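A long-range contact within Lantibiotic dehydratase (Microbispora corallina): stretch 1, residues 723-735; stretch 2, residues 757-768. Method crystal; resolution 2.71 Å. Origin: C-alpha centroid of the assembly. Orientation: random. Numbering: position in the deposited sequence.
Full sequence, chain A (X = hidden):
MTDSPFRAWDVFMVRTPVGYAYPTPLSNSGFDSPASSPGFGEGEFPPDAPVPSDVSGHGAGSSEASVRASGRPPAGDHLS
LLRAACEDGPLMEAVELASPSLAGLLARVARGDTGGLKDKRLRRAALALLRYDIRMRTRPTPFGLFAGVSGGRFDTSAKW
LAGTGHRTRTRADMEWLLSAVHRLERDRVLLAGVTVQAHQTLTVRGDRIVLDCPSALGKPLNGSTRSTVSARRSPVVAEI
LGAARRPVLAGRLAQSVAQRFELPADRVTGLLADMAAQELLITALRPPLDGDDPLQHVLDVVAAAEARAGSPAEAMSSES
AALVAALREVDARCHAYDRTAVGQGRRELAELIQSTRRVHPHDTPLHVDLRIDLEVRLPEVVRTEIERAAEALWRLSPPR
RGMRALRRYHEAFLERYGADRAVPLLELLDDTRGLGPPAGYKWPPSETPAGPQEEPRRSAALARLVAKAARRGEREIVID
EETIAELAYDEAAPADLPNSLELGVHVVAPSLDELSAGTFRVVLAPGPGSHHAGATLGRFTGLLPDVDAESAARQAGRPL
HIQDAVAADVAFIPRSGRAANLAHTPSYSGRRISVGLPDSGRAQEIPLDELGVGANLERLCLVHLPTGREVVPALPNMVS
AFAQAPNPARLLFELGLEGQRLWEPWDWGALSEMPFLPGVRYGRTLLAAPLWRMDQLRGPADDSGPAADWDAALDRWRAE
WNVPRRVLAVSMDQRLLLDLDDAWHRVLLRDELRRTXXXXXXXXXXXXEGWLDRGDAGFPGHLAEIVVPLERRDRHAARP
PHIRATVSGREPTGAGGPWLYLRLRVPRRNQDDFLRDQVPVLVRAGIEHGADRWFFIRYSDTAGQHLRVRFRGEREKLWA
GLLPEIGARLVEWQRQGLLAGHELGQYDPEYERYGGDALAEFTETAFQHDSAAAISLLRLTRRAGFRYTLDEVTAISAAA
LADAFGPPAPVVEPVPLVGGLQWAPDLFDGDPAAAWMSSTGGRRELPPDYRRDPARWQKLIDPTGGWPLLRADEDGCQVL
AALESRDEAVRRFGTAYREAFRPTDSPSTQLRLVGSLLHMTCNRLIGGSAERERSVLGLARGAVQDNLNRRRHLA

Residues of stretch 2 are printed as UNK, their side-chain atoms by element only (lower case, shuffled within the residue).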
ATOM      1  N   VAL A 723     -15.675  22.057 -29.009  1.00 37.66           N
ATOM      2  CA  VAL A 723     -15.690  22.966 -27.880  1.00 33.44           C
ATOM      3  C   VAL A 723     -16.445  24.217 -28.273  1.00 36.56           C
ATOM      4  O   VAL A 723     -16.145  24.841 -29.296  1.00 40.65           O
ATOM      5  CB  VAL A 723     -14.242  23.340 -27.456  1.00 32.39           C
ATOM      6  CG1 VAL A 723     -14.217  24.345 -26.309  1.00 30.41           C
ATOM      7  CG2 VAL A 723     -13.460  22.097 -27.127  1.00 32.80           C
ATOM      8  N   PRO A 724     -17.428  24.596 -27.453  1.00 33.72           N
ATOM      9  CA  PRO A 724     -18.192  25.829 -27.642  1.00 35.71           C
ATOM     10  C   PRO A 724     -17.318  27.080 -27.640  1.00 39.57           C
ATOM     11  O   PRO A 724     -16.140  27.042 -27.283  1.00 39.89           O
ATOM     12  CB  PRO A 724     -19.163  25.830 -26.452  1.00 39.40           C
ATOM     13  CG  PRO A 724     -18.628  24.808 -25.498  1.00 40.58           C
ATOM     14  CD  PRO A 724     -17.961  23.787 -26.350  1.00 33.14           C
ATOM     15  N   ARG A 725     -17.899  28.193 -28.066  1.00 41.92           N
ATOM     16  CA  ARG A 725     -17.156  29.439 -28.132  1.00 40.99           C
ATOM     17  C   ARG A 725     -16.939  29.952 -26.707  1.00 39.97           C
ATOM     18  O   ARG A 725     -15.885  30.507 -26.383  1.00 35.40           O
ATOM     19  CB  ARG A 725     -17.911  30.436 -29.014  1.00 39.01           C
ATOM     20  CG  ARG A 725     -17.256  31.777 -29.233  1.00 42.55           C
ATOM     21  CD  ARG A 725     -18.154  32.627 -30.114  1.00 47.12           C
ATOM     22  NE  ARG A 725     -19.443  32.885 -29.466  1.00 52.64           N
ATOM     23  CZ  ARG A 725     -19.683  33.916 -28.660  1.00 47.17           C
ATOM     24  NH1 ARG A 725     -18.727  34.793 -28.417  1.00 50.62           N
ATOM     25  NH2 ARG A 725     -20.871  34.075 -28.098  1.00 37.28           N
ATOM     26  N   ARG A 726     -17.931  29.732 -25.847  1.00 43.53           N
ATOM     27  CA  ARG A 726     -17.805  30.107 -24.436  1.00 39.55           C
ATOM     28  C   ARG A 726     -17.550  28.895 -23.547  1.00 37.88           C
ATOM     29  O   ARG A 726     -18.233  27.854 -23.646  1.00 35.08           O
ATOM     30  CB  ARG A 726     -19.020  30.898 -23.938  1.00 36.79           C
ATOM     31  CG  ARG A 726     -19.069  32.354 -24.401  1.00 43.61           C
ATOM     32  CD  ARG A 726     -20.488  32.906 -24.328  1.00 49.32           C
ATOM     33  NE  ARG A 726     -21.369  32.212 -25.265  1.00 58.03           N
ATOM     34  CZ  ARG A 726     -22.674  32.435 -25.390  1.00 51.16           C
ATOM     35  NH1 ARG A 726     -23.283  33.318 -24.609  1.00 55.72           N
ATOM     36  NH2 ARG A 726     -23.370  31.746 -26.279  1.00 46.83           N
ATOM     37  N   VAL A 727     -16.552  29.041 -22.682  1.00 30.06           N
ATOM     38  CA  VAL A 727     -16.188  27.979 -21.766  1.00 29.61           C
ATOM     39  C   VAL A 727     -15.946  28.559 -20.386  1.00 27.14           C
ATOM     40  O   VAL A 727     -15.652  29.740 -20.234  1.00 26.67           O
ATOM     41  CB  VAL A 727     -14.942  27.192 -22.235  1.00 25.15           C
ATOM     42  CG1 VAL A 727     -15.241  26.429 -23.521  1.00 30.27           C
ATOM     43  CG2 VAL A 727     -13.779  28.121 -22.434  1.00 30.73           C
ATOM     44  N   LEU A 728     -16.118  27.716 -19.379  1.00 29.42           N
ATOM     45  CA  LEU A 728     -15.663  28.022 -18.041  1.00 29.29           C
ATOM     46  C   LEU A 728     -14.315  27.321 -17.898  1.00 32.40           C
ATOM     47  O   LEU A 728     -14.216  26.098 -18.103  1.00 27.48           O
ATOM     48  CB  LEU A 728     -16.656  27.472 -17.024  1.00 27.59           C
ATOM     49  CG  LEU A 728     -16.585  27.942 -15.568  1.00 34.44           C
ATOM     50  CD1 LEU A 728     -16.742  29.462 -15.442  1.00 31.69           C
ATOM     51  CD2 LEU A 728     -17.632  27.216 -14.731  1.00 33.88           C
ATOM     52  N   ALA A 729     -13.273  28.097 -17.602  1.00 33.17           N
ATOM     53  CA  ALA A 729     -11.939  27.544 -17.350  1.00 35.38           C
ATOM     54  C   ALA A 729     -11.789  27.274 -15.857  1.00 35.13           C
ATOM     55  O   ALA A 729     -11.764  28.209 -15.051  1.00 40.77           O
ATOM     56  CB  ALA A 729     -10.850  28.486 -17.847  1.00 31.65           C
ATOM     57  N   VAL A 730     -11.735  25.996 -15.495  1.00 28.41           N
ATOM     58  CA  VAL A 730     -11.776  25.583 -14.093  1.00 38.02           C
ATOM     59  C   VAL A 730     -10.473  24.981 -13.566  1.00 37.52           C
ATOM     60  O   VAL A 730      -9.910  24.062 -14.160  1.00 34.94           O
ATOM     61  CB  VAL A 730     -12.916  24.549 -13.844  1.00 38.58           C
ATOM     62  CG1 VAL A 730     -12.968  24.146 -12.369  1.00 30.90           C
ATOM     63  CG2 VAL A 730     -14.264  25.114 -14.278  1.00 34.25           C
ATOM     64  N   SER A 731     -10.005  25.501 -12.439  1.00 42.64           N
ATOM     65  CA  SER A 731      -9.015  24.798 -11.630  1.00 42.99           C
ATOM     66  C   SER A 731      -9.456  24.800 -10.167  1.00 49.76           C
ATOM     67  O   SER A 731     -10.628  25.019  -9.866  1.00 47.32           O
ATOM     68  CB  SER A 731      -7.640  25.423 -11.765  1.00 42.76           C
ATOM     69  OG  SER A 731      -7.199  25.907 -10.512  1.00 57.61           O
ATOM     70  N   MET A 732      -8.524  24.554  -9.254  1.00 57.43           N
ATOM     71  CA  MET A 732      -8.854  24.602  -7.839  1.00 55.58           C
ATOM     72  C   MET A 732      -9.084  26.052  -7.451  1.00 57.20           C
ATOM     73  O   MET A 732     -10.011  26.369  -6.706  1.00 54.09           O
ATOM     74  CB  MET A 732      -7.735  24.000  -6.999  1.00 64.97           C
ATOM     75  CG  MET A 732      -7.983  24.044  -5.491  1.00 77.70           C
ATOM     76  SD  MET A 732      -6.567  23.471  -4.521  1.00 96.44           S
ATOM     77  CE  MET A 732      -5.337  24.700  -4.980  1.00 69.08           C
ATOM     78  N   ASP A 733      -8.238  26.932  -7.976  1.00 61.78           N
ATOM     79  CA  ASP A 733      -8.272  28.349  -7.609  1.00 65.39           C
ATOM     80  C   ASP A 733      -9.165  29.267  -8.465  1.00 61.47           C
ATOM     81  O   ASP A 733      -9.573  30.332  -7.990  1.00 56.16           O
ATOM     82  CB  ASP A 733      -6.850  28.913  -7.505  1.00 66.78           C
ATOM     83  CG  ASP A 733      -6.202  28.617  -6.157  1.00 84.75           C
ATOM     84  OD1 ASP A 733      -6.818  28.951  -5.115  1.00 83.19           O
ATOM     85  OD2 ASP A 733      -5.094  28.032  -6.137  1.00 89.59           O
ATOM     86  N   GLN A 734      -9.469  28.874  -9.709  1.00 62.76           N
ATOM     87  CA  GLN A 734     -10.261  29.747 -10.593  1.00 59.18           C
ATOM     88  C   GLN A 734     -11.457  29.073 -11.281  1.00 49.79           C
ATOM     89  O   GLN A 734     -11.386  27.939 -11.757  1.00 44.45           O
ATOM     90  CB  GLN A 734      -9.404  30.461 -11.643  1.00 57.38           C
ATOM     91  CG  GLN A 734      -8.912  29.584 -12.772  1.00 54.87           C
ATOM     92  CD  GLN A 734      -7.728  28.731 -12.376  1.00 63.94           C
ATOM     93  OE1 GLN A 734      -7.294  28.742 -11.220  1.00 60.96           O
ATOM     94  NE2 GLN A 734      -7.178  27.999 -13.345  1.00 62.58           N
ATOM     95  N   ARG A 735     -12.561  29.806 -11.287  1.00 48.19           N
ATOM     96  CA  ARG A 735     -13.614  29.622 -12.255  1.00 43.59           C
ATOM     97  C   ARG A 735     -13.362  30.791 -13.194  1.00 42.31           C
ATOM     98  O   ARG A 735     -13.194  31.927 -12.741  1.00 42.40           O
ATOM     99  CB  ARG A 735     -14.968  29.781 -11.567  1.00 45.36           C
ATOM    100  CG  ARG A 735     -15.310  28.666 -10.588  1.00 47.15           C
ATOM    101  CD  ARG A 735     -16.535  29.040  -9.766  1.00 52.26           C
ATOM    102  NE  ARG A 735     -16.958  27.959  -8.870  1.00 62.59           N
ATOM    103  CZ  ARG A 735     -16.385  27.680  -7.698  1.00 57.96           C
ATOM    104  NH1 ARG A 735     -15.353  28.393  -7.263  1.00 50.98           N
ATOM    105  NH2 ARG A 735     -16.841  26.681  -6.957  1.00 57.59           N
ATOM    106  N   UNK A 757      -1.401  24.124 -15.513  1.00 56.17           N
ATOM    107  CA  UNK A 757      -1.334  23.009 -16.475  1.00 53.54           C
ATOM    108  C   UNK A 757      -2.491  22.007 -16.448  1.00 50.89           C
ATOM    109  O   UNK A 757      -2.802  21.428 -17.485  1.00 53.98           O
ATOM    110  c   UNK A 757      -0.277  24.083 -14.567  1.00 54.76           C
ATOM    111  c   UNK A 757      -0.051  22.277 -16.070  1.00 50.75           C
ATOM    112  c   UNK A 757       0.170  22.659 -14.661  1.00 55.29           C
ATOM    113  N   UNK A 758      -3.108  21.784 -15.298  1.00 43.48           N
ATOM    114  CA  UNK A 758      -4.180  20.797 -15.232  1.00 49.37           C
ATOM    115  C   UNK A 758      -5.564  21.436 -15.444  1.00 46.20           C
ATOM    116  O   UNK A 758      -6.587  20.863 -15.077  1.00 43.37           O
ATOM    117  c   UNK A 758      -3.684  22.016 -12.370  1.00 53.33           C
ATOM    118  c   UNK A 758      -4.569  20.815 -12.678  1.00 45.01           C
ATOM    119  c   UNK A 758      -4.115  20.021 -13.908  1.00 46.50           C
ATOM    120  o   UNK A 758      -4.086  22.833 -11.511  1.00 56.92           O
ATOM    121  o   UNK A 758      -2.601  22.157 -12.990  1.00 51.36           O
ATOM    122  N   UNK A 759      -5.583  22.606 -16.078  1.00 45.08           N
ATOM    123  CA  UNK A 759      -6.813  23.369 -16.306  1.00 40.51           C
ATOM    124  C   UNK A 759      -7.773  22.610 -17.213  1.00 36.32           C
ATOM    125  O   UNK A 759      -7.357  21.827 -18.067  1.00 38.54           O
ATOM    126  c   UNK A 759      -6.780  27.051 -17.803  1.00 41.97           C
ATOM    127  c   UNK A 759      -6.477  24.735 -16.918  1.00 40.88           C
ATOM    128  c   UNK A 759      -8.249  26.266 -15.957  1.00 35.74           C
ATOM    129  c   UNK A 759      -7.500  25.847 -17.192  1.00 35.50           C
ATOM    130  N   UNK A 760      -9.066  22.821 -17.005  1.00 32.33           N
ATOM    131  CA  UNK A 760     -10.065  22.210 -17.864  1.00 32.13           C
ATOM    132  C   UNK A 760     -11.051  23.249 -18.395  1.00 29.58           C
ATOM    133  O   UNK A 760     -10.978  24.429 -18.046  1.00 30.86           O
ATOM    134  c   UNK A 760     -11.590  21.734 -15.943  1.00 33.15           C
ATOM    135  c   UNK A 760     -10.847  21.125 -17.129  1.00 29.64           C
ATOM    136  c   UNK A 760      -9.918  20.022 -16.724  1.00 22.82           C
ATOM    137  c   UNK A 760     -12.588  20.807 -15.306  1.00 34.78           C
ATOM    138  N   UNK A 761     -11.947  22.805 -19.271  1.00 28.86           N
ATOM    139  CA  UNK A 761     -12.969  23.681 -19.819  1.00 25.32           C
ATOM    140  C   UNK A 761     -14.347  23.088 -19.592  1.00 26.22           C
ATOM    141  O   UNK A 761     -14.613  21.953 -19.999  1.00 23.38           O
ATOM    142  c   UNK A 761     -12.730  23.905 -21.281  1.00 24.20           C
ATOM    143  N   UNK A 762     -15.224  23.857 -18.952  1.00 24.96           N
ATOM    144  CA  UNK A 762     -16.604  23.424 -18.791  1.00 27.32           C
ATOM    145  C   UNK A 762     -17.551  24.188 -19.721  1.00 35.03           C
ATOM    146  O   UNK A 762     -17.408  25.406 -19.954  1.00 24.53           O
ATOM    147  c   UNK A 762     -17.279  22.651 -15.011  1.00 39.68           C
ATOM    148  o   UNK A 762     -18.119  23.519 -14.726  1.00 43.46           O
ATOM    149  n   UNK A 762     -16.642  21.937 -14.084  1.00 37.81           N
ATOM    150  c   UNK A 762     -17.059  23.599 -17.349  1.00 30.53           C
ATOM    151  c   UNK A 762     -16.880  22.375 -16.464  1.00 30.68           C
ATOM    152  N   UNK A 763     -18.517  23.455 -20.263  1.00 33.39           N
ATOM    153  CA  UNK A 763     -19.611  24.086 -20.956  1.00 34.42           C
ATOM    154  C   UNK A 763     -20.431  24.862 -19.936  1.00 32.20           C
ATOM    155  O   UNK A 763     -20.799  24.320 -18.889  1.00 34.17           O
ATOM    156  c   UNK A 763     -20.477  23.065 -21.682  1.00 35.48           C
ATOM    157  n   UNK A 763     -22.645  23.245 -24.622  1.00 37.65           N
ATOM    158  c   UNK A 763     -21.584  23.720 -22.497  1.00 38.27           C
ATOM    159  c   UNK A 763     -22.292  22.754 -23.430  1.00 42.00           C
ATOM    160  o   UNK A 763     -22.542  21.588 -23.083  1.00 38.50           O
ATOM    161  N   UNK A 764     -20.676  26.136 -20.247  1.00 30.73           N
ATOM    162  CA  UNK A 764     -21.462  27.038 -19.414  1.00 29.08           C
ATOM    163  C   UNK A 764     -22.906  26.563 -19.235  1.00 37.69           C
ATOM    164  O   UNK A 764     -23.541  26.092 -20.183  1.00 39.14           O
ATOM    165  c   UNK A 764     -22.270  29.393 -19.175  1.00 33.90           C
ATOM    166  c   UNK A 764     -20.059  28.915 -20.214  1.00 30.79           C
ATOM    167  c   UNK A 764     -21.475  28.427 -20.030  1.00 27.62           C
ATOM    168  N   UNK A 765     -23.424  26.706 -18.019  1.00 33.70           N
ATOM    169  CA  UNK A 765     -24.764  26.252 -17.701  1.00 36.29           C
ATOM    170  C   UNK A 765     -25.775  26.972 -18.589  1.00 39.65           C
ATOM    171  O   UNK A 765     -25.836  28.204 -18.597  1.00 39.01           O
ATOM    172  c   UNK A 765     -25.065  26.528 -16.226  1.00 35.68           C
ATOM    173  N   UNK A 766     -26.549  26.206 -19.352  1.00 38.84           N
ATOM    174  CA  UNK A 766     -27.589  26.792 -20.174  1.00 35.22           C
ATOM    175  C   UNK A 766     -27.210  26.942 -21.635  1.00 39.27           C
ATOM    176  O   UNK A 766     -28.067  27.106 -22.495  1.00 45.07           O
ATOM    177  N   UNK A 767     -25.917  26.939 -21.917  1.00 38.94           N
ATOM    178  CA  UNK A 767     -25.443  27.112 -23.283  1.00 41.94           C
ATOM    179  C   UNK A 767     -25.905  25.979 -24.196  1.00 39.51           C
ATOM    180  O   UNK A 767     -26.296  26.220 -25.334  1.00 41.51           O
ATOM    181  o   UNK A 767     -22.243  27.429 -24.980  1.00 44.60           O
ATOM    182  c   UNK A 767     -23.377  27.787 -24.599  1.00 40.88           C
ATOM    183  c   UNK A 767     -23.914  27.214 -23.303  1.00 39.78           C
ATOM    184  o   UNK A 767     -24.082  28.591 -25.241  1.00 47.05           O
ATOM    185  N   UNK A 768     -25.875  24.748 -23.685  1.00 45.34           N
ATOM    186  CA  UNK A 768     -26.210  23.566 -24.484  1.00 41.45           C
ATOM    187  C   UNK A 768     -27.656  23.556 -24.956  1.00 46.52           C
ATOM    188  O   UNK A 768     -27.978  22.956 -25.983  1.00 42.28           O
ATOM    189  c   UNK A 768     -26.241  20.988 -24.419  1.00 35.23           C
ATOM    190  o   UNK A 768     -24.476  21.533 -25.936  1.00 43.53           O
ATOM    191  c   UNK A 768     -25.387  20.728 -25.653  1.00 40.87           C
ATOM    192  o   UNK A 768     -25.615  19.705 -26.341  1.00 41.87           O
ATOM    193  c   UNK A 768     -25.884  22.285 -23.710  1.00 38.29           C
TER
HETATM  194  O   HOH W   1     -20.699  29.836 -26.402  1.00 40.11           O

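Position 757 has three side-chain carbons that close a ring onto the backbone nitrogen, and it lies beyond reach of stretch 1: Pro-757. Position 758 carries three carbons in a chain, the third bearing two oxygens. Its CA-to-CB bond points sideways, yet its exposed end bends back until one oxygen is 4.4 Å from Ser-731 CB: Glu-758.

At 759 four carbons fork at the second, and one terminal carbon lies 3.9 Å from Ala-729 CB and 3.3 Å from Gln-734 NE2: Leu-759, whose fork suits a buried pocket. Position 760 also has four carbons, but they fork at the first and one arm is two carbons long; the inner carbon of that arm packs 3.8 Å from Val-730 CB. This is Ile-760, and such branching near the backbone is common in strands.

Position 761 has a single carbon, 4.1 Å from Val-727 CB, so it is Ala-761. Opposite Ala-729 in the antiparallel register, it keeps the buried side of the ladder thin. Position 762 has three carbons ending in one oxygen and one nitrogen; the oxygen lies 3.7 Å from Leu-728 CD2, and the last carbon 4.0 Å from Val-730 CG2. This is Gln-762, sharing a face with Ile-760, Leu-728 and Val-730, and its long side chain covers both neighbours in this partly exposed place.

The same atoms recur at 763, but here the CA-to-CB bond points away from stretch 1, though the second carbon comes within 4.4 Å of Pro-724 CG: Gln-763, whose amide NE2 donates to a carboxylate oxygen of 768 at 2.8 Å. At 764 one carbon carries two others, one of them 4.3 Å from Arg-726 CB: Val-764, compact and apolar in a buried place. Position 765, with one carbon, is Ala-765, out of reach. Position 766 has no side-chain atoms; a CB would be jammed against the preceding carbonyl at phi 100°, as befits Gly-766.

Position 767 has two carbons, the second with two oxygens, one 3.4 Å from Arg-726 NH2: Asp-767. Its OD1 makes that salt bridge well out of the guanidinium plane, through charge alone. A water donates to OD2 and accepts from Arg-726 N and NE. Position 768, three carbons ending in two oxygens, is Glu-768, the acceptor for Gln-763.

The contact is an antiparallel ladder. Leu-728 N to Gln-762 O (2.7 Å) and Gln-762 N to Leu-728 O (2.6 Å) are nearly straight hydrogen bonds; Val-730 and Ile-760 form a longer pair. Side chains pack on both faces, and the charged pair ties the first strand's start to the loop after the second.

Stretch 2 (757-768) PELIAQQVAGDE
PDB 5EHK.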